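Local coordinates for protein probable N-acetyl-gamma-glutamyl-phosphate reductase, chloroplastic (Arabidopsis thaliana, PDB 1XYG) that probably catalyses the NADPH-dependent reduction of N-acetyl-gamma-glutamyl phosphate to N-acetylglutamate semialdehyde, a step of L-arginine biosynthesis, at residues R268-H273 against L289-V294; L22-Y27 against T45-D50; P226-G231 against V240-T245; E150-A155 against L340-G345; E212-Y217 against L248-R253. One frame throughout, in Å; residues are numbered along the deposited sequence.

Interaction 1: R268-H273 against L289-V294; sequences RTEDLH and LDEGVV
The Glu291 side chain lies across one face of the His273 imidazole, its CG 3.3 Å above the ring plane and displaced toward the rim. There it meets His273 CG and CD2, both 3.4 Å from Glu291 CG, in a CH-pi contact. The ring edge does separate work: His273 NE2 donates to Leu289 O at 3.1 Å, the oxygen in the ring plane but the bond bent (142°). With CG anti to the backbone N (chi1 -179°), which carries the ring out toward segment 289-294, His273 joins helix 269-280 of the dimerisation domain to the loop that leaves edge strand 286-288. Within that loop, Asp290 to Val293 form a type II turn, whose third position is Gly292, with positive phi. An alanine in place of His273 would probably deprive the Leu289 carbonyl of this donor and free the Glu291 chain to turn, with no ring face beneath it. Farther out, Glu291 OE2 reaches the first turn of the helix, 3.4 Å from Glu270 CA. It also comes within 4.0 Å of Glu270 OE2, a pairing of like charges that the helix start may ease. Glu270 OE2 accepts a bond from Thr269 OG1, 2.6 Å long and from above the carboxylate plane, while Glu270 OE1 lies near Arg268 NE as a charge pair. Leu272 packs on Val310 of strand 306-312 and Ala319 of strand 318-325.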
# COMPACT_ATOMS: atom_id res chain seq x y z
N ARG A 268 18.31 34.56 -9.31
CA ARG A 268 16.93 34.16 -9.52
C ARG A 268 16.90 32.65 -9.70
O ARG A 268 17.93 32.02 -9.90
CB ARG A 268 16.37 34.83 -10.77
CG ARG A 268 16.40 36.34 -10.77
CD ARG A 268 15.80 36.84 -12.07
NE ARG A 268 16.38 36.11 -13.19
CZ ARG A 268 16.08 36.33 -14.47
NH1 ARG A 268 15.20 37.27 -14.80
NH2 ARG A 268 16.66 35.60 -15.41
N THR A 269 15.71 32.07 -9.63
CA THR A 269 15.58 30.62 -9.78
C THR A 269 16.14 30.16 -11.13
O THR A 269 16.72 29.09 -11.23
CB THR A 269 14.12 30.16 -9.67
OG1 THR A 269 13.33 30.83 -10.66
CG2 THR A 269 13.57 30.45 -8.28
N GLU A 270 15.98 30.99 -12.16
CA GLU A 270 16.48 30.66 -13.49
C GLU A 270 17.98 30.39 -13.46
O GLU A 270 18.48 29.52 -14.17
CB GLU A 270 16.20 31.81 -14.47
CG GLU A 270 14.74 32.18 -14.61
CD GLU A 270 14.21 32.91 -13.39
OE1 GLU A 270 14.75 33.98 -13.07
OE2 GLU A 270 13.25 32.42 -12.76
N ASP A 271 18.70 31.13 -12.63
CA ASP A 271 20.14 30.95 -12.51
C ASP A 271 20.49 29.60 -11.88
O ASP A 271 21.41 28.92 -12.33
CB ASP A 271 20.75 32.08 -11.67
CG ASP A 271 20.45 33.46 -12.24
OD1 ASP A 271 20.79 33.70 -13.42
OD2 ASP A 271 19.87 34.28 -11.50
N LEU A 272 19.74 29.22 -10.84
CA LEU A 272 19.98 27.94 -10.19
C LEU A 272 19.75 26.83 -11.21
O LEU A 272 20.54 25.89 -11.32
CB LEU A 272 19.05 27.75 -9.00
CG LEU A 272 19.07 28.83 -7.91
CD1 LEU A 272 18.19 28.38 -6.76
CD2 LEU A 272 20.49 29.06 -7.41
N HIS A 273 18.66 26.95 -11.95
CA HIS A 273 18.30 25.96 -12.96
C HIS A 273 19.38 25.81 -14.03
O HIS A 273 19.76 24.68 -14.37
CB HIS A 273 16.97 26.33 -13.61
CG HIS A 273 16.52 25.35 -14.65
ND1 HIS A 273 16.76 25.53 -16.00
CD2 HIS A 273 15.90 24.15 -14.54
CE1 HIS A 273 16.30 24.49 -16.67
NE2 HIS A 273 15.78 23.63 -15.81
N LEU A 289 15.19 18.42 -14.62
CA LEU A 289 13.95 18.61 -15.37
C LEU A 289 13.72 20.08 -15.70
O LEU A 289 14.37 20.96 -15.13
CB LEU A 289 12.76 18.06 -14.56
CG LEU A 289 12.94 16.67 -13.91
CD1 LEU A 289 11.65 16.26 -13.23
CD2 LEU A 289 13.33 15.65 -14.96
N ASP A 290 12.81 20.35 -16.63
CA ASP A 290 12.52 21.73 -17.01
C ASP A 290 11.86 22.45 -15.85
O ASP A 290 11.10 21.85 -15.08
CB ASP A 290 11.61 21.80 -18.24
CG ASP A 290 12.25 21.23 -19.50
OD1 ASP A 290 13.50 21.17 -19.57
OD2 ASP A 290 11.50 20.86 -20.43
N GLU A 291 12.15 23.74 -15.71
CA GLU A 291 11.58 24.54 -14.63
C GLU A 291 10.07 24.33 -14.52
O GLU A 291 9.35 24.30 -15.53
CB GLU A 291 11.90 26.02 -14.84
CG GLU A 291 13.33 26.40 -14.46
CD GLU A 291 13.66 27.86 -14.74
OE1 GLU A 291 13.78 28.24 -15.93
OE2 GLU A 291 13.81 28.63 -13.76
N GLY A 292 9.59 24.18 -13.29
CA GLY A 292 8.18 23.99 -13.05
C GLY A 292 7.74 22.54 -13.05
O GLY A 292 6.66 22.22 -12.56
N VAL A 293 8.57 21.66 -13.60
CA VAL A 293 8.24 20.24 -13.66
C VAL A 293 8.54 19.54 -12.34
O VAL A 293 9.66 19.61 -11.82
CB VAL A 293 9.00 19.55 -14.81
CG1 VAL A 293 8.65 18.08 -14.88
CG2 VAL A 293 8.66 20.24 -16.10
N VAL A 294 7.54 18.87 -11.80
CA VAL A 294 7.69 18.18 -10.54
C VAL A 294 8.14 16.73 -10.69
O VAL A 294 7.47 15.92 -11.32
CB VAL A 294 6.35 18.21 -9.74
CG1 VAL A 294 6.52 17.50 -8.40
CG2 VAL A 294 5.90 19.64 -9.53

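Interaction 2: L22-Y27 against T45-D50; sequences LGASGY and TLMTAD
Ala24 and Gly23 both turn their backbone N-H groups to one acceptor, Thr48 O. Ala24 N makes the straight bond (170°), almost in line with the carbonyl; its modelled length of 2.5 Å is short enough to be doubtful in detail. Gly23 N, 3.0 Å from Thr48 O, is bent to 122° and adds a weak second bond. The bonds join the loop after strand 17-22 to the segment that continues strand 42-47, its neighbour in the parallel sheet. This is the glycine-rich turn of a Rossmann nucleotide-binding domain, which in relatives faces the dinucleotide phosphates: Gly23 has backbone angles that favour glycine, and Gly26 occupies the N-cap position of helix 27-37. Side chains fill in around the bonded carbonyl. Ala24 CB lies 4.1 Å from Met47 CB, and Ser25 CB is 4.3 Å from Ala49 CB. Thr48 sets its CB 3.5 Å from Gly23 N, and its CG2, anti to the backbone N, lies 4.0 Å from Gly23 N; its OG1 is buried with no hydrogen-bonding partner in the model. Other backbone groups are engaged by other parts of the same chain: Leu22 pairs with Phe87 and Cys89, and Met47 with Val73. Ala24 also packs on Met57, and Ser25 on Val60, both of helix 57-60.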
# COMPACT_ATOMS: atom_id res chain seq x y z
N LEU A 22 30.62 -8.71 1.37
CA LEU A 22 30.62 -8.89 2.83
C LEU A 22 29.29 -8.41 3.40
O LEU A 22 29.02 -7.21 3.41
CB LEU A 22 31.76 -8.10 3.49
CG LEU A 22 33.19 -8.62 3.50
CD1 LEU A 22 33.77 -8.60 2.10
CD2 LEU A 22 34.01 -7.75 4.42
N GLY A 23 28.48 -9.34 3.89
CA GLY A 23 27.19 -8.98 4.44
C GLY A 23 26.15 -9.03 3.34
O GLY A 23 25.61 -8.00 2.93
N ALA A 24 25.86 -10.24 2.87
CA ALA A 24 24.92 -10.43 1.78
C ALA A 24 23.47 -10.69 2.18
O ALA A 24 22.60 -10.72 1.32
CB ALA A 24 25.41 -11.57 0.89
N SER A 25 23.20 -10.86 3.47
CA SER A 25 21.83 -11.16 3.89
C SER A 25 20.88 -9.95 4.00
O SER A 25 19.69 -10.12 4.27
CB SER A 25 21.84 -11.94 5.20
OG SER A 25 22.36 -11.16 6.26
N GLY A 26 21.40 -8.75 3.80
CA GLY A 26 20.56 -7.56 3.90
C GLY A 26 20.07 -7.09 2.54
O GLY A 26 20.46 -7.65 1.51
N TYR A 27 19.22 -6.06 2.53
CA TYR A 27 18.68 -5.53 1.28
C TYR A 27 19.73 -4.94 0.35
O TYR A 27 19.62 -5.09 -0.88
CB TYR A 27 17.60 -4.46 1.56
CG TYR A 27 16.31 -4.99 2.16
CD1 TYR A 27 15.79 -6.22 1.76
CD2 TYR A 27 15.60 -4.26 3.13
CE1 TYR A 27 14.60 -6.71 2.29
CE2 TYR A 27 14.40 -4.74 3.66
CZ TYR A 27 13.91 -5.97 3.24
OH TYR A 27 12.76 -6.49 3.76
N THR A 45 31.69 -14.20 -6.50
CA THR A 45 32.28 -15.51 -6.24
C THR A 45 32.40 -15.80 -4.75
O THR A 45 32.69 -16.93 -4.35
CB THR A 45 33.69 -15.63 -6.88
OG1 THR A 45 34.53 -14.57 -6.41
CG2 THR A 45 33.60 -15.59 -8.40
N LEU A 46 32.17 -14.79 -3.92
CA LEU A 46 32.27 -14.95 -2.48
C LEU A 46 31.24 -14.09 -1.73
O LEU A 46 31.12 -12.90 -1.98
CB LEU A 46 33.68 -14.58 -2.02
CG LEU A 46 33.90 -14.67 -0.51
CD1 LEU A 46 33.51 -16.06 -0.03
CD2 LEU A 46 35.35 -14.37 -0.20
N MET A 47 30.49 -14.70 -0.81
CA MET A 47 29.46 -13.97 -0.06
C MET A 47 29.42 -14.28 1.45
O MET A 47 29.43 -15.44 1.86
CB MET A 47 28.07 -14.25 -0.64
CG MET A 47 27.85 -13.82 -2.08
SD MET A 47 26.11 -13.89 -2.58
CE MET A 47 25.72 -15.64 -2.40
N THR A 48 29.33 -13.21 2.25
CA THR A 48 29.29 -13.30 3.72
C THR A 48 27.92 -12.99 4.36
O THR A 48 27.20 -12.08 3.92
CB THR A 48 30.29 -12.32 4.36
OG1 THR A 48 31.63 -12.66 3.98
CG2 THR A 48 30.18 -12.37 5.83
N ALA A 49 27.58 -13.74 5.41
CA ALA A 49 26.34 -13.56 6.16
C ALA A 49 26.63 -13.87 7.63
O ALA A 49 27.56 -14.61 7.94
CB ALA A 49 25.25 -14.47 5.63
N ASP A 50 25.82 -13.32 8.52
CA ASP A 50 26.03 -13.55 9.94
C ASP A 50 25.26 -14.76 10.48
O ASP A 50 25.78 -15.88 10.51
CB ASP A 50 25.66 -12.28 10.72
CG ASP A 50 26.11 -12.33 12.16
OD1 ASP A 50 27.28 -12.72 12.40
OD2 ASP A 50 25.31 -11.97 13.04

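Interaction 3: P226-G231 against V240-T245; sequences PEIEQG and VTVSFT
With CG1 anti to its carbonyl carbon and CD1 anti to CA (chi2 166°), Ile228 sends its terminal methyl over the Phe244 ring; the CG of Phe244 is anti to its backbone N, which directs the ring toward the helix. Ile228 CD1 stands 3.8 Å above the centre of that ring, a CH-pi contact in which the two side chains cross at about a right angle. The other branch, Ile228 CG2, meets Val242 CG2 at 4.2 Å, so one isoleucine touches two residues of segment 240-245. Glu229, one position on, works by a different chemistry. Its chain is extended beyond CG and passes Val242 in the opposite direction, Glu229 CG lying 4.0 Å from Val242 CG2. At the far end Glu229 OE2 accepts the backbone N-H of Val242 at 3.0 Å, fairly straight (158°) and from the anti side, 30° out of the carboxylate plane. On the way the stem crosses the Val240 carbonyl, with Glu229 CG 3.4 Å from Val240 O. The carboxylate has charged partners as well: OE2 forms a salt bridge with Arg314 of the second subunit, its strongest partner, and OE1 one with Lys239. Two cations so placed would probably keep this buried group ionised. Phe244 also meets Tyr164 edge-to-face, and its side chain lies about 8 Å from that of Cys163, the catalytic residue by similarity. Helix 224-236 is thus seated on strand 243-249 of the mixed sheet, in the glyceraldehyde-3-phosphate-dehydrogenase-like dimerisation domain of the semialdehyde dehydrogenases.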
# COMPACT_ATOMS: atom_id res chain seq x y z
N PRO A 226 26.07 15.11 9.95
CA PRO A 226 27.49 15.43 9.76
C PRO A 226 28.00 15.10 8.35
O PRO A 226 28.88 15.79 7.83
CB PRO A 226 28.18 14.61 10.85
CG PRO A 226 27.23 13.48 11.10
CD PRO A 226 25.89 14.15 11.05
N GLU A 227 27.44 14.06 7.74
CA GLU A 227 27.85 13.66 6.40
C GLU A 227 27.43 14.76 5.41
O GLU A 227 28.19 15.17 4.54
CB GLU A 227 27.18 12.34 6.01
CG GLU A 227 27.62 11.79 4.66
CD GLU A 227 26.92 10.51 4.30
OE1 GLU A 227 26.41 9.84 5.23
OE2 GLU A 227 26.87 10.16 3.11
N ILE A 228 26.20 15.23 5.57
CA ILE A 228 25.65 16.28 4.72
C ILE A 228 26.46 17.57 4.86
O ILE A 228 26.87 18.17 3.87
CB ILE A 228 24.18 16.58 5.10
CG1 ILE A 228 23.28 15.41 4.69
CG2 ILE A 228 23.74 17.88 4.44
CD1 ILE A 228 21.91 15.48 5.31
N GLU A 229 26.67 17.99 6.11
CA GLU A 229 27.41 19.22 6.37
C GLU A 229 28.87 19.15 5.91
O GLU A 229 29.42 20.16 5.46
CB GLU A 229 27.33 19.57 7.86
CG GLU A 229 25.90 19.70 8.38
CD GLU A 229 25.83 20.31 9.77
OE1 GLU A 229 26.83 20.18 10.52
OE2 GLU A 229 24.78 20.90 10.12
N GLN A 230 29.49 17.98 6.01
CA GLN A 230 30.88 17.83 5.58
C GLN A 230 30.99 18.16 4.09
O GLN A 230 31.82 18.96 3.68
CB GLN A 230 31.37 16.39 5.83
CG GLN A 230 32.79 16.14 5.34
CD GLN A 230 33.26 14.73 5.61
OE1 GLN A 230 33.56 14.36 6.75
NE2 GLN A 230 33.33 13.92 4.56
N GLY A 231 30.13 17.54 3.28
CA GLY A 231 30.15 17.79 1.85
C GLY A 231 29.86 19.24 1.50
O GLY A 231 30.54 19.83 0.66
N VAL A 240 29.04 24.78 7.37
CA VAL A 240 27.62 24.86 7.04
C VAL A 240 26.80 24.06 8.04
O VAL A 240 27.08 22.90 8.31
CB VAL A 240 27.37 24.32 5.62
CG1 VAL A 240 25.89 24.31 5.31
CG2 VAL A 240 28.12 25.19 4.62
N THR A 241 25.78 24.70 8.61
CA THR A 241 24.88 24.07 9.56
C THR A 241 23.50 24.02 8.91
O THR A 241 22.92 25.07 8.58
CB THR A 241 24.79 24.89 10.87
OG1 THR A 241 26.10 24.98 11.46
CG2 THR A 241 23.84 24.24 11.86
N VAL A 242 22.98 22.82 8.72
CA VAL A 242 21.68 22.66 8.08
C VAL A 242 20.63 22.11 9.03
O VAL A 242 20.94 21.71 10.16
CB VAL A 242 21.77 21.70 6.87
CG1 VAL A 242 22.87 22.16 5.91
CG2 VAL A 242 22.05 20.29 7.37
N SER A 243 19.39 22.11 8.56
CA SER A 243 18.26 21.56 9.29
C SER A 243 17.86 20.41 8.39
O SER A 243 17.59 20.62 7.21
CB SER A 243 17.13 22.59 9.39
OG SER A 243 16.01 22.05 10.08
N PHE A 244 17.84 19.20 8.93
CA PHE A 244 17.50 18.01 8.14
C PHE A 244 16.51 17.13 8.89
O PHE A 244 16.83 16.63 9.97
CB PHE A 244 18.79 17.23 7.84
CG PHE A 244 18.57 15.85 7.29
CD1 PHE A 244 18.03 15.67 6.02
CD2 PHE A 244 18.90 14.73 8.05
CE1 PHE A 244 17.83 14.39 5.51
CE2 PHE A 244 18.70 13.44 7.55
CZ PHE A 244 18.16 13.27 6.28
N THR A 245 15.32 16.95 8.33
CA THR A 245 14.30 16.13 8.98
C THR A 245 13.78 15.00 8.10
O THR A 245 13.09 15.24 7.12
CB THR A 245 13.09 16.98 9.44
OG1 THR A 245 13.53 18.12 10.18
CG2 THR A 245 12.18 16.15 10.32

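Interaction 4: E150-A155 against L340-G345; sequences EDIKKA and LNIMLG
The C-terminal ends of helices 145-153 and 329-343 come together with the CA atoms of Lys153 and Met343 4.4 Å apart, and the second helix finishes in a Schellman motif at Gly345. Between them Ile342 carries much of the contact. Its CG1 sits between the backbone N and the carbonyl carbon (chi1 61°), the crowded position, and CD1 beyond it touches two partners: Ile152 CG2 at 3.7 Å and Lys153 CG at 3.9 Å. Only the aliphatic stem of Lys153 takes part here. Its chain is extended and crosses Ile342 at about a right angle, while NZ leads off to form a salt bridge with Glu150 OE2, 3.1 Å away on the syn side, somewhat out of the carboxylate plane. Met343 covers the neighbouring backbone. Its CG lies 3.3 Å from Ile152 O and 4.0 Å from Ile152 CG2, and its chain, bent at chi3, carries CE to 3.6 Å from Ala155 O. Ile152 O keeps a polar partner even so, because it accepts the N-H of Ala155. An alanine at Ile342 would remove CD1 and would probably open a gap beside Ile152 CG2, leaving the Lys153 stem with less to lie against. Ile152 and Met343 also both pack on Val158 of the parallel sheet, so the C-terminal helix is fixed to the nucleotide-binding half of the chain. With no hydrogen bond passing between the two segments, the union depends on the fit of apolar groups; the one salt bridge, Lys153 to Glu150, does not cross the contact.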
# COMPACT_ATOMS: atom_id res chain seq x y z
N GLU A 150 36.89 11.85 -10.46
CA GLU A 150 38.34 11.78 -10.65
C GLU A 150 39.13 11.21 -9.48
O GLU A 150 40.11 10.49 -9.68
CB GLU A 150 38.88 13.16 -11.04
CG GLU A 150 38.39 13.64 -12.40
CD GLU A 150 38.61 12.59 -13.48
OE1 GLU A 150 39.75 12.11 -13.62
OE2 GLU A 150 37.64 12.26 -14.20
N ASP A 151 38.73 11.53 -8.25
CA ASP A 151 39.43 11.00 -7.10
C ASP A 151 39.04 9.55 -6.88
O ASP A 151 39.87 8.72 -6.48
CB ASP A 151 39.09 11.80 -5.84
CG ASP A 151 39.66 13.19 -5.87
OD1 ASP A 151 40.86 13.33 -6.17
OD2 ASP A 151 38.90 14.14 -5.60
N ILE A 152 37.78 9.24 -7.15
CA ILE A 152 37.27 7.88 -6.99
C ILE A 152 38.01 6.88 -7.88
O ILE A 152 38.36 5.79 -7.42
CB ILE A 152 35.75 7.84 -7.30
CG1 ILE A 152 34.98 8.72 -6.30
CG2 ILE A 152 35.23 6.41 -7.22
CD1 ILE A 152 33.48 8.85 -6.58
N LYS A 153 38.26 7.25 -9.13
CA LYS A 153 38.95 6.37 -10.08
C LYS A 153 40.28 5.83 -9.57
O LYS A 153 40.64 4.69 -9.85
CB LYS A 153 39.21 7.11 -11.40
CG LYS A 153 37.99 7.48 -12.20
CD LYS A 153 38.42 8.28 -13.42
CE LYS A 153 37.26 8.49 -14.38
NZ LYS A 153 37.62 9.44 -15.46
N LYS A 154 41.02 6.65 -8.83
CA LYS A 154 42.32 6.23 -8.33
C LYS A 154 42.36 5.87 -6.84
O LYS A 154 43.43 5.80 -6.25
CB LYS A 154 43.36 7.31 -8.64
CG LYS A 154 42.94 8.70 -8.20
CD LYS A 154 43.94 9.75 -8.69
CE LYS A 154 43.49 11.15 -8.32
NZ LYS A 154 44.47 12.19 -8.75
N ALA A 155 41.20 5.62 -6.25
CA ALA A 155 41.14 5.26 -4.84
C ALA A 155 41.09 3.74 -4.69
O ALA A 155 40.62 3.04 -5.59
CB ALA A 155 39.91 5.88 -4.19
N LEU A 340 32.68 1.29 -8.23
CA LEU A 340 33.59 0.19 -8.51
C LEU A 340 33.89 0.10 -10.00
O LEU A 340 35.01 -0.23 -10.37
CB LEU A 340 33.01 -1.14 -8.03
CG LEU A 340 34.01 -2.30 -8.10
CD1 LEU A 340 35.18 -2.04 -7.14
CD2 LEU A 340 33.34 -3.61 -7.74
N ASN A 341 32.91 0.39 -10.84
CA ASN A 341 33.13 0.34 -12.28
C ASN A 341 34.36 1.16 -12.67
O ASN A 341 35.31 0.62 -13.23
CB ASN A 341 31.91 0.85 -13.06
CG ASN A 341 30.85 -0.24 -13.26
OD1 ASN A 341 31.17 -1.43 -13.36
ND2 ASN A 341 29.58 0.17 -13.35
N ILE A 342 34.35 2.45 -12.35
CA ILE A 342 35.46 3.31 -12.70
C ILE A 342 36.75 3.00 -11.93
O ILE A 342 37.85 3.23 -12.43
CB ILE A 342 35.09 4.80 -12.51
CG1 ILE A 342 34.74 5.10 -11.05
CG2 ILE A 342 33.90 5.15 -13.41
CD1 ILE A 342 34.42 6.56 -10.79
N MET A 343 36.61 2.47 -10.72
CA MET A 343 37.79 2.12 -9.92
C MET A 343 38.56 0.99 -10.59
O MET A 343 39.77 0.89 -10.47
CB MET A 343 37.37 1.67 -8.52
CG MET A 343 36.92 2.81 -7.61
SD MET A 343 35.97 2.22 -6.20
CE MET A 343 37.29 1.72 -5.05
N LEU A 344 37.83 0.12 -11.30
CA LEU A 344 38.43 -1.00 -12.01
C LEU A 344 38.70 -0.70 -13.48
O LEU A 344 39.12 -1.59 -14.23
CB LEU A 344 37.53 -2.24 -11.89
CG LEU A 344 37.49 -2.86 -10.48
CD1 LEU A 344 36.56 -4.08 -10.41
CD2 LEU A 344 38.90 -3.26 -10.12
N GLY A 345 38.46 0.54 -13.89
CA GLY A 345 38.72 0.91 -15.27
C GLY A 345 37.65 0.56 -16.27
O GLY A 345 37.91 0.59 -17.48

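Interaction 5: E212-Y217 against L248-R253; sequences EGISSY and LMPMIR
A loose antiparallel pairing at the edge of the mixed sheet joins strand 215-216 to strand 243-249. Its one direct bond is sound: Leu248 N donates to Ser215 O at 2.8 Å, with a nearly straight N-H (167°). Next to it a water bridges the two segments, donating to Gly213 O at 3.0 Å and to Leu248 O at 2.8 Å. Leu248 O also receives a CA-H contact from Ile214, 3.5 Å from that CA. The packing is close where Ile214 CG2 meets Pro250 CD at 3.5 Å, tighter than usual for carbons; the Met249 chain, bent at chi2 and chi3, brings CE to 3.7 Å from the same methyl. Tyr217 approaches with its ring edge, CE1 lying 3.4 Å from Leu248 N, which is in the plane of the ring. The hydroxyl of Tyr217 is hydrogen-bonded to Tyr164. Around Pro250 the chain makes an inverse gamma turn. Glu212 OE1 accepts Ile252 N of the second subunit, and the reciprocal bond forms too. The side chains of Tyr217 and Cys163, the active-site residue by similarity, are about 7 Å apart. The edge strand, lodged in a subunit interface, belongs to the dimerisation domain of this semialdehyde dehydrogenase.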
# COMPACT_ATOMS: atom_id res chain seq x y z
N GLU A 212 -0.29 2.93 5.49
CA GLU A 212 -1.32 3.95 5.61
C GLU A 212 -1.05 5.06 6.60
O GLU A 212 -1.96 5.49 7.33
CB GLU A 212 -2.66 3.28 5.92
CG GLU A 212 -3.19 2.44 4.77
CD GLU A 212 -3.40 3.26 3.49
OE1 GLU A 212 -4.15 4.26 3.54
OE2 GLU A 212 -2.81 2.90 2.45
N GLY A 213 0.19 5.53 6.63
CA GLY A 213 0.54 6.61 7.53
C GLY A 213 1.99 7.00 7.37
O GLY A 213 2.78 6.27 6.78
N ILE A 214 2.35 8.17 7.89
CA ILE A 214 3.72 8.63 7.82
C ILE A 214 4.09 9.20 9.18
O ILE A 214 3.22 9.41 10.03
CB ILE A 214 3.92 9.76 6.78
CG1 ILE A 214 3.03 10.95 7.13
CG2 ILE A 214 3.60 9.26 5.38
CD1 ILE A 214 3.42 12.20 6.39
N SER A 215 5.38 9.46 9.36
CA SER A 215 5.89 10.06 10.59
C SER A 215 7.32 10.51 10.37
O SER A 215 8.02 9.98 9.51
CB SER A 215 5.86 9.04 11.74
OG SER A 215 6.75 7.98 11.48
N SER A 216 7.75 11.50 11.14
CA SER A 216 9.11 11.98 11.04
C SER A 216 9.95 11.05 11.91
O SER A 216 9.42 10.22 12.65
CB SER A 216 9.21 13.41 11.60
OG SER A 216 8.46 14.33 10.85
N TYR A 217 11.27 11.17 11.81
CA TYR A 217 12.18 10.40 12.63
C TYR A 217 13.53 11.07 12.55
O TYR A 217 13.79 11.85 11.63
CB TYR A 217 12.26 8.92 12.20
CG TYR A 217 12.85 8.64 10.83
CD1 TYR A 217 12.04 8.68 9.69
CD2 TYR A 217 14.19 8.29 10.69
CE1 TYR A 217 12.56 8.36 8.43
CE2 TYR A 217 14.72 7.96 9.43
CZ TYR A 217 13.90 8.00 8.31
OH TYR A 217 14.42 7.68 7.08
N LEU A 248 9.36 8.87 7.33
CA LEU A 248 9.17 7.49 6.88
C LEU A 248 7.90 7.34 6.05
O LEU A 248 6.79 7.61 6.52
CB LEU A 248 9.13 6.55 8.09
CG LEU A 248 9.31 5.06 7.79
CD1 LEU A 248 10.62 4.85 7.04
CD2 LEU A 248 9.30 4.28 9.09
N MET A 249 8.06 6.90 4.81
CA MET A 249 6.94 6.74 3.88
C MET A 249 6.41 5.31 3.82
O MET A 249 7.17 4.35 3.90
CB MET A 249 7.36 7.15 2.47
CG MET A 249 7.90 8.55 2.33
SD MET A 249 6.64 9.77 2.70
CE MET A 249 7.06 10.18 4.42
N PRO A 250 5.08 5.16 3.67
CA PRO A 250 4.47 3.83 3.58
C PRO A 250 4.66 3.30 2.15
O PRO A 250 3.72 3.23 1.37
CB PRO A 250 3.01 4.10 3.93
CG PRO A 250 2.79 5.48 3.39
CD PRO A 250 4.05 6.21 3.79
N MET A 251 5.90 2.98 1.82
CA MET A 251 6.28 2.45 0.51
C MET A 251 7.65 1.78 0.69
O MET A 251 8.38 2.08 1.64
CB MET A 251 6.38 3.57 -0.53
CG MET A 251 7.44 4.61 -0.22
SD MET A 251 7.29 6.12 -1.21
CE MET A 251 8.99 6.69 -1.24
N ILE A 252 7.98 0.87 -0.22
CA ILE A 252 9.24 0.15 -0.13
C ILE A 252 10.44 0.97 -0.56
O ILE A 252 11.34 1.23 0.24
CB ILE A 252 9.20 -1.14 -0.98
CG1 ILE A 252 7.98 -1.98 -0.59
CG2 ILE A 252 10.48 -1.95 -0.77
CD1 ILE A 252 7.77 -3.19 -1.49
N ARG A 253 10.44 1.38 -1.83
CA ARG A 253 11.54 2.15 -2.40
C ARG A 253 11.17 3.59 -2.69
O ARG A 253 9.99 3.93 -2.79
CB ARG A 253 12.00 1.52 -3.73
CG ARG A 253 12.45 0.07 -3.65
CD ARG A 253 12.78 -0.45 -5.05
NE ARG A 253 13.35 -1.79 -4.97
CZ ARG A 253 14.61 -2.09 -5.31
NH1 ARG A 253 15.41 -1.14 -5.77
NH2 ARG A 253 15.06 -3.33 -5.15
O HOH W 1 5.49 5.47 7.83

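From the N terminus, interaction 2 closes first, a short loop across the first two strands of the Rossmann sheet. Interaction 4 then opens at 150-155 and closes only at 340-345, bringing the C-terminal helix back to the nucleotide-binding half. Everything else falls within that span. Interaction 5 opens next and encloses interaction 3, so the two form nested loops on strand 243-249; they touch where Thr245 CG2 lies 4.2 Å from Ser216 OG. Interaction 1 follows after interaction 5 has closed, at the far edge of the same mixed sheet. No loops cross. Interactions 1 and 2 lie on opposite sides of the chain's centre, about 42 Å apart between centres.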